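Local coordinates for DUF5037 domain-containing protein (Ruminococcus gnavus, PDB 4GL6) that is of unknown function but belongs to the DUF5037 family and folds as one chain around two separate beta sheets, at residues Glu11-Glu16 with Ile68-Asp73; Val144-Ser149 with Leu177-Leu182; Glu158-Tyr163 with Asp229-Phe234. All coordinates share one frame; numbering follows the deposited sequence.

The three contacts follow the chain from its N-terminal sheet to its last helix. Contact 1 joins helix 6-18 to strand 69-70 of the antiparallel sheet, and it closes before the other two open. Contacts 2 and 3 lie on the opposite side of the chain's centre, with their centres about 34 and 42 Å from that of contact 1. They are neighbours, about 14 Å apart between centres, and their segments alternate along the chain. Contact 2 pairs the two central strands of the mixed sheet. Contact 3 packs helix 156-171, which connects those two strands, against the start of helix 231-239. Tyr181 meets Glu159 and Phe234 between them, so only contacts 2 and 3 share one packed region.

Contact 1. Residues Glu11-Glu16 with Ile68-Asp73; sequences ETYLQE and IEIIYD
Tyr13 carries most of this contact, with Ile70 over one face of its ring and Asp73 at the hydroxyl end. Its CG is anti to the backbone N (chi1 158°), and the ring reaches Ile70 and Asp73. Ile70 CG1 sits 3.8 Å from the Tyr13 ring centroid, a CH-pi contact that is offset toward the rim. Ile70 CG1 approaches Tyr13 CZ to 3.6 Å.

At the far end of the ring Tyr13 OH donates to Asp73 OD2 at 2.8 Å. The carboxylate oxygen lies at the ring edge, in its plane. It is met on its anti side, 20° out of the carboxylate plane. Tyr18 OH also bonds to Asp73 OD2, and Tyr75 N bonds to OD1. The carboxylate is thus gripped at both oxygens, and its rotation is probably well fixed. Leu14, which is buried, adds CD2 at 4.1 Å from Asp73 CB.

The packing is looser near Ile68. Ile68 CG2 comes only within 4.3 Å of Tyr13 CB, and the rest of that side chain leads away. Thr12, Gln15 and Glu16 are on the exposed side of the helix, and Glu69 and Ile71 are exposed on the other segment.

Strand 69-70 is an outermost strand of the antiparallel sheet and pairs with strand 54-59, whose Tyr58 touches Leu14 and Asp73, while Phe22 of strand 22-28 also packs on Leu14. A classic beta bulge follows, where Ile71 and Tyr72 both face Ser57. Helix 6-18 therefore lies against strands from both edges of the sheet and its interior.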
loop_
_atom_site.group_PDB
_atom_site.type_symbol
_atom_site.label_atom_id
_atom_site.label_comp_id
_atom_site.label_asym_id
_atom_site.label_seq_id
_atom_site.Cartn_x
_atom_site.Cartn_y
_atom_site.Cartn_z
ATOM N N GLU A 11 -3.439 -2.099 -20.333
ATOM C CA GLU A 11 -4.828 -2.482 -19.997
ATOM C C GLU A 11 -5.206 -3.834 -20.646
ATOM O O GLU A 11 -5.791 -4.702 -19.978
ATOM C CB GLU A 11 -5.831 -1.380 -20.404
ATOM C CG GLU A 11 -5.798 -0.117 -19.533
ATOM C CD GLU A 11 -6.616 1.062 -20.078
ATOM O OE1 GLU A 11 -7.294 0.943 -21.126
ATOM O OE2 GLU A 11 -6.596 2.142 -19.445
ATOM N N THR A 12 -4.849 -4.008 -21.923
ATOM C CA THR A 12 -5.148 -5.250 -22.653
ATOM C C THR A 12 -4.421 -6.449 -22.050
ATOM O O THR A 12 -5.017 -7.516 -21.898
ATOM C CB THR A 12 -4.807 -5.133 -24.149
ATOM O OG1 THR A 12 -5.551 -4.049 -24.698
ATOM C CG2 THR A 12 -5.152 -6.420 -24.922
ATOM N N TYR A 13 -3.153 -6.260 -21.692
ATOM C CA TYR A 13 -2.376 -7.324 -21.059
ATOM C C TYR A 13 -2.999 -7.775 -19.721
ATOM O O TYR A 13 -3.232 -8.964 -19.525
ATOM C CB TYR A 13 -0.895 -6.928 -20.866
ATOM C CG TYR A 13 -0.235 -7.751 -19.786
ATOM C CD1 TYR A 13 0.141 -9.073 -20.019
ATOM C CD2 TYR A 13 -0.065 -7.232 -18.499
ATOM C CE1 TYR A 13 0.710 -9.844 -19.003
ATOM C CE2 TYR A 13 0.487 -7.997 -17.484
ATOM C CZ TYR A 13 0.872 -9.302 -17.733
ATOM O OH TYR A 13 1.445 -10.032 -16.722
ATOM N N LEU A 14 -3.235 -6.820 -18.820
ATOM C CA LEU A 14 -3.799 -7.095 -17.488
ATOM C C LEU A 14 -5.138 -7.832 -17.546
ATOM O O LEU A 14 -5.344 -8.807 -16.797
ATOM C CB LEU A 14 -3.912 -5.807 -16.655
ATOM C CG LEU A 14 -2.590 -5.198 -16.169
ATOM C CD1 LEU A 14 -2.752 -3.824 -15.541
ATOM C CD2 LEU A 14 -1.938 -6.113 -15.147
ATOM N N GLN A 15 -6.012 -7.401 -18.463
ATOM C CA GLN A 15 -7.310 -8.051 -18.659
ATOM C C GLN A 15 -7.142 -9.485 -19.162
ATOM O O GLN A 15 -7.768 -10.396 -18.619
ATOM C CB GLN A 15 -8.221 -7.237 -19.585
ATOM C CG GLN A 15 -9.559 -7.914 -19.891
ATOM C CD GLN A 15 -10.594 -6.977 -20.469
ATOM O OE1 GLN A 15 -10.267 -5.937 -21.041
ATOM N NE2 GLN A 15 -11.860 -7.355 -20.341
ATOM N N GLU A 16 -6.310 -9.668 -20.190
ATOM C CA GLU A 16 -6.003 -11.002 -20.721
ATOM C C GLU A 16 -5.338 -11.905 -19.677
ATOM O O GLU A 16 -5.633 -13.088 -19.626
ATOM C CB GLU A 16 -5.113 -10.934 -21.974
ATOM C CG GLU A 16 -5.828 -10.442 -23.232
ATOM C CD GLU A 16 -4.917 -10.339 -24.463
ATOM O OE1 GLU A 16 -3.676 -10.427 -24.327
ATOM O OE2 GLU A 16 -5.448 -10.164 -25.585
ATOM N N ILE A 68 3.691 -5.291 -25.733
ATOM C CA ILE A 68 4.311 -4.755 -24.520
ATOM C C ILE A 68 4.987 -5.885 -23.731
ATOM O O ILE A 68 4.445 -6.987 -23.661
ATOM C CB ILE A 68 3.249 -4.001 -23.653
ATOM C CG1 ILE A 68 3.890 -3.097 -22.581
ATOM C CG2 ILE A 68 2.215 -4.958 -23.073
ATOM C CD1 ILE A 68 4.459 -1.799 -23.124
ATOM N N GLU A 69 6.175 -5.614 -23.184
ATOM C CA GLU A 69 6.922 -6.572 -22.346
ATOM C C GLU A 69 6.725 -6.192 -20.873
ATOM O O GLU A 69 6.596 -5.013 -20.538
ATOM C CB GLU A 69 8.399 -6.596 -22.726
ATOM C CG GLU A 69 8.624 -7.117 -24.143
ATOM C CD GLU A 69 10.070 -7.073 -24.604
ATOM O OE1 GLU A 69 10.979 -6.873 -23.766
ATOM O OE2 GLU A 69 10.300 -7.245 -25.826
ATOM N N ILE A 70 6.702 -7.196 -20.005
ATOM C CA ILE A 70 6.429 -7.015 -18.584
ATOM C C ILE A 70 7.714 -7.175 -17.781
ATOM O O ILE A 70 8.344 -8.229 -17.847
ATOM C CB ILE A 70 5.391 -8.063 -18.095
ATOM C CG1 ILE A 70 4.044 -7.888 -18.834
ATOM C CG2 ILE A 70 5.187 -8.010 -16.570
ATOM C CD1 ILE A 70 4.011 -8.376 -20.276
ATOM N N ILE A 71 8.110 -6.138 -17.048
ATOM C CA ILE A 71 9.243 -6.237 -16.131
ATOM C C ILE A 71 8.626 -6.909 -14.887
ATOM O O ILE A 71 9.025 -8.015 -14.510
ATOM C CB ILE A 71 9.897 -4.876 -15.839
ATOM C CG1 ILE A 71 10.445 -4.261 -17.145
ATOM C CG2 ILE A 71 11.021 -5.048 -14.815
ATOM C CD1 ILE A 71 10.952 -2.835 -16.992
ATOM N N TYR A 72 7.630 -6.248 -14.291
ATOM C CA TYR A 72 6.811 -6.827 -13.207
ATOM C C TYR A 72 5.479 -6.076 -13.138
ATOM O O TYR A 72 5.482 -4.888 -12.828
ATOM C CB TYR A 72 7.531 -6.831 -11.854
ATOM C CG TYR A 72 6.662 -7.350 -10.739
ATOM C CD1 TYR A 72 6.065 -8.606 -10.829
ATOM C CD2 TYR A 72 6.431 -6.595 -9.586
ATOM C CE1 TYR A 72 5.245 -9.089 -9.817
ATOM C CE2 TYR A 72 5.611 -7.071 -8.568
ATOM C CZ TYR A 72 5.017 -8.319 -8.690
ATOM O OH TYR A 72 4.201 -8.815 -7.704
ATOM N N ASP A 73 4.367 -6.773 -13.426
ATOM C CA ASP A 73 3.023 -6.136 -13.503
ATOM C C ASP A 73 2.445 -5.546 -12.223
ATOM O O ASP A 73 1.513 -4.733 -12.277
ATOM C CB ASP A 73 1.985 -7.045 -14.189
ATOM C CG ASP A 73 1.660 -8.333 -13.416
ATOM O OD1 ASP A 73 1.837 -8.431 -12.178
ATOM O OD2 ASP A 73 1.170 -9.267 -14.090
#

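Contact 2. Residues Val144-Ser149 with Leu177-Leu182; sequences VYIDAS and LYVYYL
Tyr145 and Tyr180 each hold CG anti to the carbonyl carbon (chi1 -62° and -72°), which sends both side chains the same way from adjacent strands. They lie side by side, and the ring planes are 18° apart, but the rings are displaced, with little overlap. Tyr145 CE1 is the atom that reaches over a face of the Tyr180 ring, 3.3 Å from Tyr180 CD1. Tyr145 CD1 also lies 4.3 Å from Leu182 CD1. An alanine in place of Tyr145 would probably leave this face of Tyr180 poorly covered and open a gap beside Leu182.

Val144, Ile146, Val179 and Tyr181 line the other face of the sheet. Ile146 CD1 fits between two of them, 3.5 Å from Val179 CG1 and 3.7 Å from Tyr181 CE2. Its side chain runs beside that of Tyr181 in the same direction. Val144 CG2 meets Leu177 CD1 at the start of the pairing.

The strands are parallel, in the register Val144 to Val179 through Asp147 to Leu182. Val144 N reaches Tyr178 O, Tyr180 N reaches Val144 O, Ile146 N reaches Tyr180 O, and Leu182 N reaches Ile146 O. Ala148 N adds a bond to Leu182 O at 2.8 Å, just past strand 140-147. These five bonds pair the polar backbone atoms that face each other. Ser149 N then reaches Asp147 OD1 at 3.1 Å, an Asx turn.

These strands and helix 156-171 form a beta-alpha-beta unit. Phe206 meets the Tyr145 ring edge-to-face, and Tyr215 stacks with Tyr180. Helix 184-194 touches Tyr145 and Leu182, and helices 156-171 and 231-239 touch Tyr181. The contact is largely buried, and its chemistry is that of a hydrogen-bonded backbone between mostly aromatic and aliphatic side chains.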
loop_
_atom_site.group_PDB
_atom_site.type_symbol
_atom_site.label_atom_id
_atom_site.label_comp_id
_atom_site.label_asym_id
_atom_site.label_seq_id
_atom_site.Cartn_x
_atom_site.Cartn_y
_atom_site.Cartn_z
ATOM N N VAL A 144 -2.189 4.580 7.073
ATOM C CA VAL A 144 -3.584 4.829 7.383
ATOM C C VAL A 144 -3.800 6.329 7.595
ATOM O O VAL A 144 -3.099 6.960 8.387
ATOM C CB VAL A 144 -4.009 4.083 8.640
ATOM C CG1 VAL A 144 -5.476 4.356 8.931
ATOM C CG2 VAL A 144 -3.770 2.582 8.457
ATOM N N TYR A 145 -4.790 6.877 6.893
ATOM C CA TYR A 145 -5.178 8.292 6.960
ATOM C C TYR A 145 -6.624 8.363 7.472
ATOM O O TYR A 145 -7.519 7.886 6.785
ATOM C CB TYR A 145 -5.029 8.916 5.559
ATOM C CG TYR A 145 -3.593 8.872 5.068
ATOM C CD1 TYR A 145 -2.667 9.825 5.493
ATOM C CD2 TYR A 145 -3.147 7.846 4.237
ATOM C CE1 TYR A 145 -1.344 9.775 5.085
ATOM C CE2 TYR A 145 -1.823 7.785 3.819
ATOM C CZ TYR A 145 -0.924 8.757 4.248
ATOM O OH TYR A 145 0.388 8.723 3.846
ATOM N N ILE A 146 -6.831 8.903 8.684
ATOM C CA ILE A 146 -8.146 8.982 9.331
ATOM C C ILE A 146 -8.681 10.411 9.371
ATOM O O ILE A 146 -7.920 11.344 9.624
ATOM C CB ILE A 146 -8.080 8.480 10.796
ATOM C CG1 ILE A 146 -7.648 7.012 10.854
ATOM C CG2 ILE A 146 -9.441 8.623 11.474
ATOM C CD1 ILE A 146 -7.461 6.484 12.261
ATOM N N ASP A 147 -9.989 10.558 9.133
ATOM C CA ASP A 147 -10.702 11.835 9.257
ATOM C C ASP A 147 -10.987 11.895 10.744
ATOM O O ASP A 147 -11.863 11.181 11.249
ATOM C CB ASP A 147 -11.990 11.830 8.420
ATOM C CG ASP A 147 -12.764 13.134 8.484
ATOM O OD1 ASP A 147 -12.550 13.936 9.419
ATOM O OD2 ASP A 147 -13.611 13.342 7.578
ATOM N N ALA A 148 -10.214 12.720 11.448
ATOM C CA ALA A 148 -10.302 12.844 12.913
ATOM C C ALA A 148 -11.641 13.372 13.400
ATOM O O ALA A 148 -11.997 13.126 14.528
ATOM C CB ALA A 148 -9.153 13.690 13.454
ATOM N N SER A 149 -12.382 14.081 12.553
ATOM C CA SER A 149 -13.729 14.553 12.912
ATOM C C SER A 149 -14.748 13.407 13.071
ATOM O O SER A 149 -15.726 13.552 13.798
ATOM C CB SER A 149 -14.249 15.543 11.863
ATOM O OG SER A 149 -14.455 14.913 10.612
ATOM N N LEU A 177 3.278 0.314 11.051
ATOM C CA LEU A 177 1.971 0.996 11.071
ATOM C C LEU A 177 2.188 2.496 11.189
ATOM O O LEU A 177 2.945 2.947 12.060
ATOM C CB LEU A 177 1.140 0.548 12.267
ATOM C CG LEU A 177 -0.268 1.156 12.433
ATOM C CD1 LEU A 177 -1.148 0.973 11.203
ATOM C CD2 LEU A 177 -0.955 0.555 13.650
ATOM N N TYR A 178 1.514 3.252 10.317
ATOM C CA TYR A 178 1.501 4.723 10.345
ATOM C C TYR A 178 0.015 5.143 10.365
ATOM O O TYR A 178 -0.765 4.674 9.526
ATOM C CB TYR A 178 2.222 5.299 9.129
ATOM C CG TYR A 178 3.674 4.874 8.980
ATOM C CD1 TYR A 178 4.034 3.724 8.241
ATOM C CD2 TYR A 178 4.693 5.627 9.529
ATOM C CE1 TYR A 178 5.372 3.335 8.095
ATOM C CE2 TYR A 178 6.029 5.255 9.385
ATOM C CZ TYR A 178 6.368 4.115 8.667
ATOM O OH TYR A 178 7.686 3.749 8.531
ATOM N N VAL A 179 -0.392 5.929 11.357
ATOM C CA VAL A 179 -1.781 6.385 11.466
ATOM C C VAL A 179 -1.756 7.878 11.591
ATOM O O VAL A 179 -1.261 8.401 12.588
ATOM C CB VAL A 179 -2.532 5.767 12.668
ATOM C CG1 VAL A 179 -3.986 6.243 12.676
ATOM C CG2 VAL A 179 -2.483 4.242 12.589
ATOM N N TYR A 180 -2.270 8.547 10.562
ATOM C CA TYR A 180 -2.379 10.012 10.504
ATOM C C TYR A 180 -3.793 10.398 10.905
ATOM O O TYR A 180 -4.748 9.858 10.336
ATOM C CB TYR A 180 -2.105 10.509 9.079
ATOM C CG TYR A 180 -0.665 10.427 8.636
ATOM C CD1 TYR A 180 -0.143 9.258 8.107
ATOM C CD2 TYR A 180 0.176 11.554 8.695
ATOM C CE1 TYR A 180 1.186 9.189 7.682
ATOM C CE2 TYR A 180 1.503 11.493 8.274
ATOM C CZ TYR A 180 2.000 10.299 7.771
ATOM O OH TYR A 180 3.288 10.225 7.330
ATOM N N TYR A 181 -3.926 11.284 11.900
ATOM C CA TYR A 181 -5.229 11.808 12.359
ATOM C C TYR A 181 -5.402 13.218 11.767
ATOM O O TYR A 181 -5.065 14.230 12.389
ATOM C CB TYR A 181 -5.303 11.808 13.873
ATOM C CG TYR A 181 -5.246 10.411 14.464
ATOM C CD1 TYR A 181 -4.027 9.820 14.811
ATOM C CD2 TYR A 181 -6.405 9.674 14.673
ATOM C CE1 TYR A 181 -3.972 8.537 15.361
ATOM C CE2 TYR A 181 -6.364 8.386 15.217
ATOM C CZ TYR A 181 -5.143 7.824 15.574
ATOM O OH TYR A 181 -5.107 6.542 16.109
ATOM N N LEU A 182 -5.911 13.253 10.540
ATOM C CA LEU A 182 -6.085 14.484 9.775
ATOM C C LEU A 182 -7.392 15.203 10.097
ATOM O O LEU A 182 -8.396 14.574 10.428
ATOM C CB LEU A 182 -6.100 14.165 8.274
ATOM C CG LEU A 182 -4.928 13.408 7.664
ATOM C CD1 LEU A 182 -5.207 13.212 6.187
ATOM C CD2 LEU A 182 -3.636 14.188 7.845
#

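Contact 3. Residues Glu158-Tyr163 with Asp229-Phe234; sequences EEYQMY and DNLEIF
The Tyr160 ring lies against the start of helix 231-239, with Leu231 on one face and Asp229 at its edge. Leu231 CA stands over the ring centre, 4.0 Å from the centroid and 10° off the normal, a CH-pi contact. Asp229 O lies in the ring plane and accepts from Tyr160 OH at 2.7 Å. The Phe234 and Tyr160 rings meet obliquely, planes 49° apart. At the edge of Phe234, in its plane, is the carboxylate carbon of Glu159, with Glu159 CD 3.9 Å from Phe234 CZ. That carboxylate stands nearly upright to the ring. The Tyr163 ring has the backbone carbonyl O of Glu159 over the centre of one face.

Tyr160 CG is anti to the backbone N (chi1 -177°), and the side chain extends from helix 156-171 to the other segment. Phe234 runs the other way alongside it, and its CB lies 3.6 Å from Tyr160 CD1. Leu231 CD1 reaches the base of the tyrosine, 3.8 Å from Tyr160 CB.

The glutamate beside Phe234 has several partners. Tyr163 OH donates to Glu159 OE2 at 2.7 Å, and Tyr181 OH also bonds to OE2. Lys238 makes a salt bridge to OE1. These bonds probably hold the carboxylate in place and offset its charge. Phe216 meets the Phe234 ring edge-to-face.

Asn230 is the N-cap of helix 231-239, and its OD1 accepts from Ile233 N at 3.1 Å. The Tyr160 hydroxyl thus bonds the carbonyl of Asp229, the residue just before the cap. The whole is a capped helix start packed on the connecting helix of a beta-alpha-beta unit, beside Tyr181 of the mixed sheet.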
loop_
_atom_site.group_PDB
_atom_site.type_symbol
_atom_site.label_atom_id
_atom_site.label_comp_id
_atom_site.label_asym_id
_atom_site.label_seq_id
_atom_site.Cartn_x
_atom_site.Cartn_y
_atom_site.Cartn_z
ATOM N N GLU A 158 -8.491 1.006 23.876
ATOM C CA GLU A 158 -9.264 0.112 22.990
ATOM C C GLU A 158 -8.764 0.170 21.546
ATOM O O GLU A 158 -8.668 -0.857 20.879
ATOM C CB GLU A 158 -10.772 0.452 23.026
ATOM C CG GLU A 158 -11.493 0.116 24.333
ATOM C CD GLU A 158 -12.892 0.729 24.469
ATOM O OE1 GLU A 158 -13.165 1.839 23.957
ATOM O OE2 GLU A 158 -13.732 0.104 25.142
ATOM N N GLU A 159 -8.434 1.371 21.078
ATOM C CA GLU A 159 -7.960 1.568 19.711
ATOM C C GLU A 159 -6.601 0.896 19.507
ATOM O O GLU A 159 -6.416 0.144 18.548
ATOM C CB GLU A 159 -7.894 3.070 19.387
ATOM C CG GLU A 159 -7.596 3.400 17.930
ATOM C CD GLU A 159 -7.619 4.900 17.582
ATOM O OE1 GLU A 159 -8.067 5.743 18.407
ATOM O OE2 GLU A 159 -7.203 5.219 16.438
ATOM N N TYR A 160 -5.670 1.188 20.418
ATOM C CA TYR A 160 -4.305 0.640 20.403
ATOM C C TYR A 160 -4.320 -0.885 20.505
ATOM O O TYR A 160 -3.627 -1.558 19.741
ATOM C CB TYR A 160 -3.493 1.252 21.547
ATOM C CG TYR A 160 -2.043 0.834 21.633
ATOM C CD1 TYR A 160 -1.037 1.571 20.981
ATOM C CD2 TYR A 160 -1.656 -0.277 22.401
ATOM C CE1 TYR A 160 0.300 1.192 21.070
ATOM C CE2 TYR A 160 -0.322 -0.663 22.501
ATOM C CZ TYR A 160 0.654 0.064 21.835
ATOM O OH TYR A 160 1.965 -0.347 21.942
ATOM N N GLN A 161 -5.120 -1.416 21.436
ATOM C CA GLN A 161 -5.266 -2.876 21.612
ATOM C C GLN A 161 -5.696 -3.581 20.322
ATOM O O GLN A 161 -5.169 -4.635 20.001
ATOM C CB GLN A 161 -6.221 -3.231 22.772
ATOM C CG GLN A 161 -5.625 -3.057 24.169
ATOM C CD GLN A 161 -6.649 -3.265 25.265
ATOM O OE1 GLN A 161 -7.516 -4.130 25.148
ATOM N NE2 GLN A 161 -6.551 -2.479 26.342
HETATM N N MSE A 162 -6.627 -2.983 19.589
HETATM C CA MSE A 162 -7.083 -3.530 18.300
HETATM C C MSE A 162 -5.954 -3.580 17.268
HETATM O O MSE A 162 -5.846 -4.563 16.529
HETATM C CB MSE A 162 -8.270 -2.733 17.710
HETATM C CG MSE A 162 -9.609 -2.973 18.389
HETATM SE SE MSE A 162 -11.082 -2.065 17.481
HETATM C CE MSE A 162 -10.372 -0.246 17.480
ATOM N N TYR A 163 -5.133 -2.533 17.215
ATOM C CA TYR A 163 -4.022 -2.499 16.260
ATOM C C TYR A 163 -2.987 -3.552 16.638
ATOM O O TYR A 163 -2.573 -4.341 15.783
ATOM C CB TYR A 163 -3.402 -1.092 16.121
ATOM C CG TYR A 163 -4.378 0.033 15.775
ATOM C CD1 TYR A 163 -5.573 -0.216 15.076
ATOM C CD2 TYR A 163 -4.069 1.364 16.080
ATOM C CE1 TYR A 163 -6.443 0.817 14.763
ATOM C CE2 TYR A 163 -4.927 2.399 15.741
ATOM C CZ TYR A 163 -6.118 2.121 15.088
ATOM O OH TYR A 163 -6.999 3.126 14.749
ATOM N N ASP A 229 6.668 1.022 20.195
ATOM C CA ASP A 229 6.157 2.199 20.885
ATOM C C ASP A 229 4.879 1.818 21.666
ATOM O O ASP A 229 3.888 1.358 21.089
ATOM C CB ASP A 229 5.960 3.307 19.845
ATOM C CG ASP A 229 7.278 3.670 19.127
ATOM O OD1 ASP A 229 8.233 4.145 19.790
ATOM O OD2 ASP A 229 7.362 3.461 17.898
ATOM N N ASN A 230 4.949 1.981 22.984
ATOM C CA ASN A 230 3.859 1.646 23.894
ATOM C C ASN A 230 2.639 2.596 23.820
ATOM O O ASN A 230 2.682 3.649 23.168
ATOM C CB ASN A 230 4.385 1.541 25.346
ATOM C CG ASN A 230 4.953 2.855 25.893
ATOM O OD1 ASN A 230 4.653 3.946 25.415
ATOM N ND2 ASN A 230 5.790 2.740 26.896
ATOM N N LEU A 231 1.572 2.208 24.524
ATOM C CA LEU A 231 0.325 2.982 24.634
ATOM C C LEU A 231 0.527 4.456 24.960
ATOM O O LEU A 231 -0.166 5.287 24.417
ATOM C CB LEU A 231 -0.579 2.375 25.716
ATOM C CG LEU A 231 -1.890 3.094 26.055
ATOM C CD1 LEU A 231 -2.803 3.088 24.837
ATOM C CD2 LEU A 231 -2.544 2.517 27.302
ATOM N N GLU A 232 1.462 4.761 25.854
ATOM C CA GLU A 232 1.706 6.150 26.299
ATOM C C GLU A 232 2.228 7.005 25.150
ATOM O O GLU A 232 1.768 8.120 24.958
ATOM C CB GLU A 232 2.651 6.172 27.507
ATOM C CG GLU A 232 2.086 5.417 28.724
ATOM C CD GLU A 232 3.159 4.573 29.421
ATOM O OE1 GLU A 232 4.132 5.126 29.992
ATOM O OE2 GLU A 232 3.033 3.329 29.384
ATOM N N ILE A 233 3.149 6.444 24.369
ATOM C CA ILE A 233 3.703 7.093 23.169
ATOM C C ILE A 233 2.612 7.314 22.102
ATOM O O ILE A 233 2.634 8.312 21.379
ATOM C CB ILE A 233 4.912 6.280 22.608
ATOM C CG1 ILE A 233 6.100 6.339 23.593
ATOM C CG2 ILE A 233 5.357 6.794 21.244
ATOM C CD1 ILE A 233 7.148 5.265 23.380
ATOM N N PHE A 234 1.683 6.364 22.005
ATOM C CA PHE A 234 0.539 6.440 21.086
ATOM C C PHE A 234 -0.385 7.589 21.469
ATOM O O PHE A 234 -0.732 8.403 20.604
ATOM C CB PHE A 234 -0.215 5.107 21.046
ATOM C CG PHE A 234 -1.517 5.161 20.316
ATOM C CD1 PHE A 234 -1.549 5.275 18.932
ATOM C CD2 PHE A 234 -2.722 5.052 21.004
ATOM C CE1 PHE A 234 -2.756 5.320 18.240
ATOM C CE2 PHE A 234 -3.932 5.091 20.322
ATOM C CZ PHE A 234 -3.947 5.227 18.939
#